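Local coordinates for NDP-N-acetyl-D-galactosaminuronic acid dehydrogenase (PDB 3G79) that acts as an NDP-N-acetyl-D-galactosaminuronic acid dehydrogenase, an NAD-dependent oxidoreductase of the UDP-glucose/GDP-mannose dehydrogenase family that works on nucleotide-linked sugars, at the interface of chains A and B. Coordinates in Å, arbitrary orientation; residue numbers count along the deposited sequence, not the author numbering. Chains: chain A/B, NDP-N-acetyl-D-galactosaminuronic acid dehydrogenase.

Contact 1: the interface of chains A and B. Residues chain A 269-270, 272-273, 280; chain B 182, 234, 238.
A:Arg280 and A:Leu273 meet B:Glu238 in a two-fold symmetric homodimer interface, where loop residues of one subunit, together with the end of its helix 263-271, lie against the long helix 228-259 of the other and are likely to hold the two copies together. A:Arg280 NH1, a guanidinium nitrogen, donates a hydrogen bond to the backbone oxygen B:Glu238 O at 3.0 Å. It is fairly straight, with 162° at the hydrogen. The acceptor lies close to the guanidinium plane, but the donor comes to the oxygen from above the carbonyl plane of B:Glu238, not along a lone pair. Two turns of the arginine chain, at chi2 (115°) and chi3 (-93°), bring NH1 to the carbonyl. One face of the same guanidinium carries A:Leu273 CD1, which sits over its centre 4.1 Å above the plane. An alanine in place of A:Arg280 would probably leave the B:Glu238 carbonyl without its partner from chain A and A:Leu273 CD1 without the flat group it rests on, free to turn. A:Leu273 crosses the B:Glu238 side chain at about a right angle, with A:Leu273 CD1 lying 3.8 Å from B:Glu238 CD, the carboxylate carbon. The leucine also points tip to tip at the guanidinium of B:Arg182, but that arginine is poorly ordered and its pairing with the B:Glu238 carboxylate is modelled too short to trust. Farther along, the methyl B:Thr234 CG2, anti to its own backbone N, packs 3.7 Å from A:Gly269 CA. Near that glycine the hydroxyl A:Ser272 OG donates to A:Gly269 O at 3.1 Å, nearly along the C=O axis.

Contact 2: the interface of chains A and B. Residues chain A 244, 314, 321; chain B 244, 247-248, 251, 325, 328.
The phenol ring of A:Tyr314 lies between B:Gln251 and B:Val328: the amide of B:Gln251 lies beside CE1, displaced to one side of the ring plane, and B:Val328 CG2 lies to the opposite side, near CZ and the hydroxyl. This is the dimer of a UDP-glucose/GDP-mannose dehydrogenase, in which helices 228-258 and 321-345 of chain A, with the loop carrying A:Tyr314, meet helices 228-259 and 321-345 of chain B. Ring and amide planes are 61° apart, so the two do not stack; A:Tyr314 CE1 touches the amide carbon B:Gln251 CD at 3.7 Å. On the other side B:Val328 CG2 sits 3.6 Å from A:Tyr314 CZ. The glutamine is drawn out straight, CG anti to the backbone N (chi1 -178°) and the chain extended beyond it, which carries its amide across to the start of helix 321-345 of chain A. There the amide oxygen B:Gln251 OE1 accepts from the backbone A:Ile321 N at 3.1 Å, in the carbonyl plane and on a lone pair, although the bond is bent to 138° at the hydrogen. The oxygen thus sits at the N-terminal end of that helix, whose dipole would probably favour a partly negative atom. A:Tyr314 OH adds a weak bond to the same oxygen. A:Ile321 and B:Gln251 run past each other in opposite directions, and the isoleucine tip A:Ile321 CD1 ends 3.9 Å from B:Ala247 CB. Where helix 228-258 of chain A meets helix 228-259 of chain B, A:Leu244 CD2 packs against B:Ala248 CB at 3.6 Å, while the other branch, A:Leu244 CD1, meets CD2 of the symmetry-equivalent B:Leu244 at 4.1 Å.

Contact 1: the interface of chains A and B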
loop_
_atom_site.group_PDB
_atom_site.type_symbol
_atom_site.label_atom_id
_atom_site.label_comp_id
_atom_site.label_asym_id
_atom_site.label_seq_id
_atom_site.Cartn_x
_atom_site.Cartn_y
_atom_site.Cartn_z
ATOM N N GLY A 269 -11.369 -10.371 -2.797
ATOM C CA GLY A 269 -10.616 -10.820 -3.963
ATOM C C GLY A 269 -9.174 -10.348 -3.940
ATOM O O GLY A 269 -8.268 -11.183 -3.904
ATOM N N VAL A 270 -8.950 -9.024 -3.912
ATOM C CA VAL A 270 -7.591 -8.472 -3.895
ATOM C C VAL A 270 -6.731 -9.046 -2.751
ATOM O O VAL A 270 -5.568 -9.433 -2.930
ATOM C CB VAL A 270 -7.595 -6.935 -3.717
ATOM C CG1 VAL A 270 -6.221 -6.443 -3.384
ATOM C CG2 VAL A 270 -8.066 -6.218 -4.947
ATOM N N SER A 272 -6.684 -11.671 -1.325
ATOM C CA SER A 272 -6.310 -13.086 -1.387
ATOM C C SER A 272 -4.913 -13.286 -1.937
ATOM O O SER A 272 -4.493 -14.427 -2.165
ATOM C CB SER A 272 -7.273 -13.885 -2.248
ATOM O OG SER A 272 -6.846 -13.886 -3.592
ATOM N N LEU A 273 -4.212 -12.190 -2.204
ATOM C CA LEU A 273 -2.798 -12.255 -2.558
ATOM C C LEU A 273 -1.947 -12.041 -1.305
ATOM O O LEU A 273 -1.961 -10.953 -0.694
ATOM C CB LEU A 273 -2.482 -11.218 -3.621
ATOM C CG LEU A 273 -3.013 -11.659 -4.975
ATOM C CD1 LEU A 273 -3.560 -10.478 -5.766
ATOM C CD2 LEU A 273 -1.873 -12.357 -5.701
ATOM N N ARG A 280 -1.130 -6.615 -1.013
ATOM C CA ARG A 280 -1.505 -5.247 -1.294
ATOM C C ARG A 280 -1.941 -4.577 -0.008
ATOM O O ARG A 280 -2.199 -3.387 0.017
ATOM C CB ARG A 280 -2.610 -5.205 -2.345
ATOM C CG ARG A 280 -2.056 -5.042 -3.747
ATOM C CD ARG A 280 -2.293 -6.227 -4.673
ATOM N NE ARG A 280 -1.188 -7.146 -4.643
ATOM C CZ ARG A 280 -0.574 -7.676 -5.709
ATOM N NH1 ARG A 280 -0.948 -7.378 -6.929
ATOM N NH2 ARG A 280 0.449 -8.510 -5.523
ATOM N N ARG B 182 -5.328 -16.024 -12.457
ATOM C CA ARG B 182 -4.046 -15.470 -12.028
ATOM C C ARG B 182 -3.010 -16.584 -12.017
ATOM O O ARG B 182 -3.046 -17.441 -11.134
ATOM C CB ARG B 182 -4.157 -14.886 -10.621
ATOM C CG ARG B 182 -4.580 -13.421 -10.550
ATOM C CD ARG B 182 -6.058 -13.280 -10.154
ATOM N NE ARG B 182 -6.284 -12.492 -8.927
ATOM C CZ ARG B 182 -5.766 -12.751 -7.714
ATOM N NH1 ARG B 182 -4.931 -13.772 -7.514
ATOM N NH2 ARG B 182 -6.076 -11.963 -6.687
ATOM N N THR B 234 -11.691 -6.912 -9.877
ATOM C CA THR B 234 -10.696 -7.501 -8.971
ATOM C C THR B 234 -9.368 -7.714 -9.705
ATOM O O THR B 234 -8.316 -7.320 -9.198
ATOM C CB THR B 234 -11.198 -8.840 -8.311
ATOM O OG1 THR B 234 -12.386 -8.597 -7.553
ATOM C CG2 THR B 234 -10.147 -9.401 -7.332
ATOM N N GLU B 238 -6.226 -5.425 -8.257
ATOM C CA GLU B 238 -5.021 -5.996 -7.719
ATOM C C GLU B 238 -3.783 -5.393 -8.387
ATOM O O GLU B 238 -2.829 -5.114 -7.728
ATOM C CB GLU B 238 -5.020 -7.535 -7.751
ATOM C CG GLU B 238 -5.307 -8.157 -9.069
ATOM C CD GLU B 238 -5.535 -9.668 -8.952
ATOM O OE1 GLU B 238 -6.140 -10.122 -7.941
ATOM O OE2 GLU B 238 -5.097 -10.398 -9.877
#

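Contact 2: the interface of chains A and B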
loop_
_atom_site.group_PDB
_atom_site.type_symbol
_atom_site.label_atom_id
_atom_site.label_comp_id
_atom_site.label_asym_id
_atom_site.label_seq_id
_atom_site.Cartn_x
_atom_site.Cartn_y
_atom_site.Cartn_z
ATOM N N LEU A 244 -2.449 7.182 2.491
ATOM C CA LEU A 244 -2.590 6.759 1.104
ATOM C C LEU A 244 -3.290 5.409 0.926
ATOM O O LEU A 244 -4.107 5.277 -0.002
ATOM C CB LEU A 244 -1.230 6.771 0.401
ATOM C CG LEU A 244 -1.246 6.179 -1.012
ATOM C CD1 LEU A 244 -2.052 7.058 -2.001
ATOM C CD2 LEU A 244 0.149 5.988 -1.510
ATOM N N TYR A 314 10.644 15.495 -10.305
ATOM C CA TYR A 314 9.271 14.980 -10.158
ATOM C C TYR A 314 8.546 15.237 -11.463
ATOM O O TYR A 314 8.868 16.193 -12.160
ATOM C CB TYR A 314 8.557 15.646 -8.965
ATOM C CG TYR A 314 7.324 14.895 -8.564
ATOM C CD1 TYR A 314 7.429 13.707 -7.837
ATOM C CD2 TYR A 314 6.057 15.324 -8.954
ATOM C CE1 TYR A 314 6.313 12.965 -7.511
ATOM C CE2 TYR A 314 4.939 14.593 -8.631
ATOM C CZ TYR A 314 5.089 13.414 -7.882
ATOM O OH TYR A 314 4.015 12.667 -7.511
ATOM N N ILE A 321 1.382 12.504 -5.075
ATOM C CA ILE A 321 0.447 11.452 -4.705
ATOM C C ILE A 321 -0.109 11.647 -3.297
ATOM O O ILE A 321 -1.267 11.360 -3.043
ATOM C CB ILE A 321 1.104 10.061 -4.802
ATOM C CG1 ILE A 321 1.352 9.722 -6.266
ATOM C CG2 ILE A 321 0.211 9.015 -4.220
ATOM C CD1 ILE A 321 2.351 8.648 -6.434
ATOM N N LEU B 244 0.297 1.486 -7.416
ATOM C CA LEU B 244 0.306 2.633 -6.557
ATOM C C LEU B 244 1.263 2.467 -5.375
ATOM O O LEU B 244 1.860 3.456 -4.912
ATOM C CB LEU B 244 -1.101 2.915 -6.069
ATOM C CG LEU B 244 -1.282 4.080 -5.120
ATOM C CD1 LEU B 244 -1.314 5.360 -5.847
ATOM C CD2 LEU B 244 -2.579 3.820 -4.430
ATOM N N ALA B 247 4.556 3.290 -6.909
ATOM C CA ALA B 247 4.642 4.741 -7.124
ATOM C C ALA B 247 4.782 5.467 -5.774
ATOM O O ALA B 247 5.530 6.426 -5.692
ATOM C CB ALA B 247 3.457 5.276 -7.939
ATOM N N ALA B 248 4.130 4.974 -4.717
ATOM C CA ALA B 248 4.352 5.559 -3.364
ATOM C C ALA B 248 5.829 5.598 -2.935
ATOM O O ALA B 248 6.270 6.652 -2.395
ATOM C CB ALA B 248 3.506 4.867 -2.289
ATOM N N GLN B 251 8.042 7.728 -5.256
ATOM C CA GLN B 251 7.952 9.132 -4.834
ATOM C C GLN B 251 8.700 9.414 -3.539
ATOM O O GLN B 251 9.230 10.498 -3.377
ATOM C CB GLN B 251 6.520 9.640 -4.694
ATOM C CG GLN B 251 6.493 11.142 -4.291
ATOM C CD GLN B 251 5.110 11.741 -4.283
ATOM O OE1 GLN B 251 4.173 11.175 -4.855
ATOM N NE2 GLN B 251 4.970 12.912 -3.637
ATOM N N ALA B 325 -0.137 7.684 -10.033
ATOM C CA ALA B 325 0.765 6.541 -9.876
ATOM C C ALA B 325 1.351 6.111 -11.225
ATOM O O ALA B 325 2.580 5.855 -11.327
ATOM C CB ALA B 325 0.014 5.370 -9.248
ATOM N N VAL B 328 4.061 8.924 -12.144
ATOM C CA VAL B 328 5.290 8.832 -11.333
ATOM C C VAL B 328 6.048 7.596 -11.762
ATOM O O VAL B 328 7.216 7.654 -12.107
ATOM C CB VAL B 328 4.991 8.764 -9.822
ATOM C CG1 VAL B 328 6.186 8.238 -9.051
ATOM C CG2 VAL B 328 4.585 10.129 -9.324
#

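The C-alpha centres of contact 1 and contact 2 lie about 20 Å apart, and helix 228-259 of chain B runs through both: its earlier part serves contact 1, its later part contact 2. The equivalent helix of chain A enters contact 2, where the same leucine of both copies meets. Contact 1 adds helix 263-271 and the following loop of chain A and a loop residue of chain B; contact 2 adds helix 321-345 of both chains and the loop tyrosine of chain A. Because two-fold symmetry repeats each patch, this long helix is likely to be gripped at successive levels, which would fix how the subunits are set.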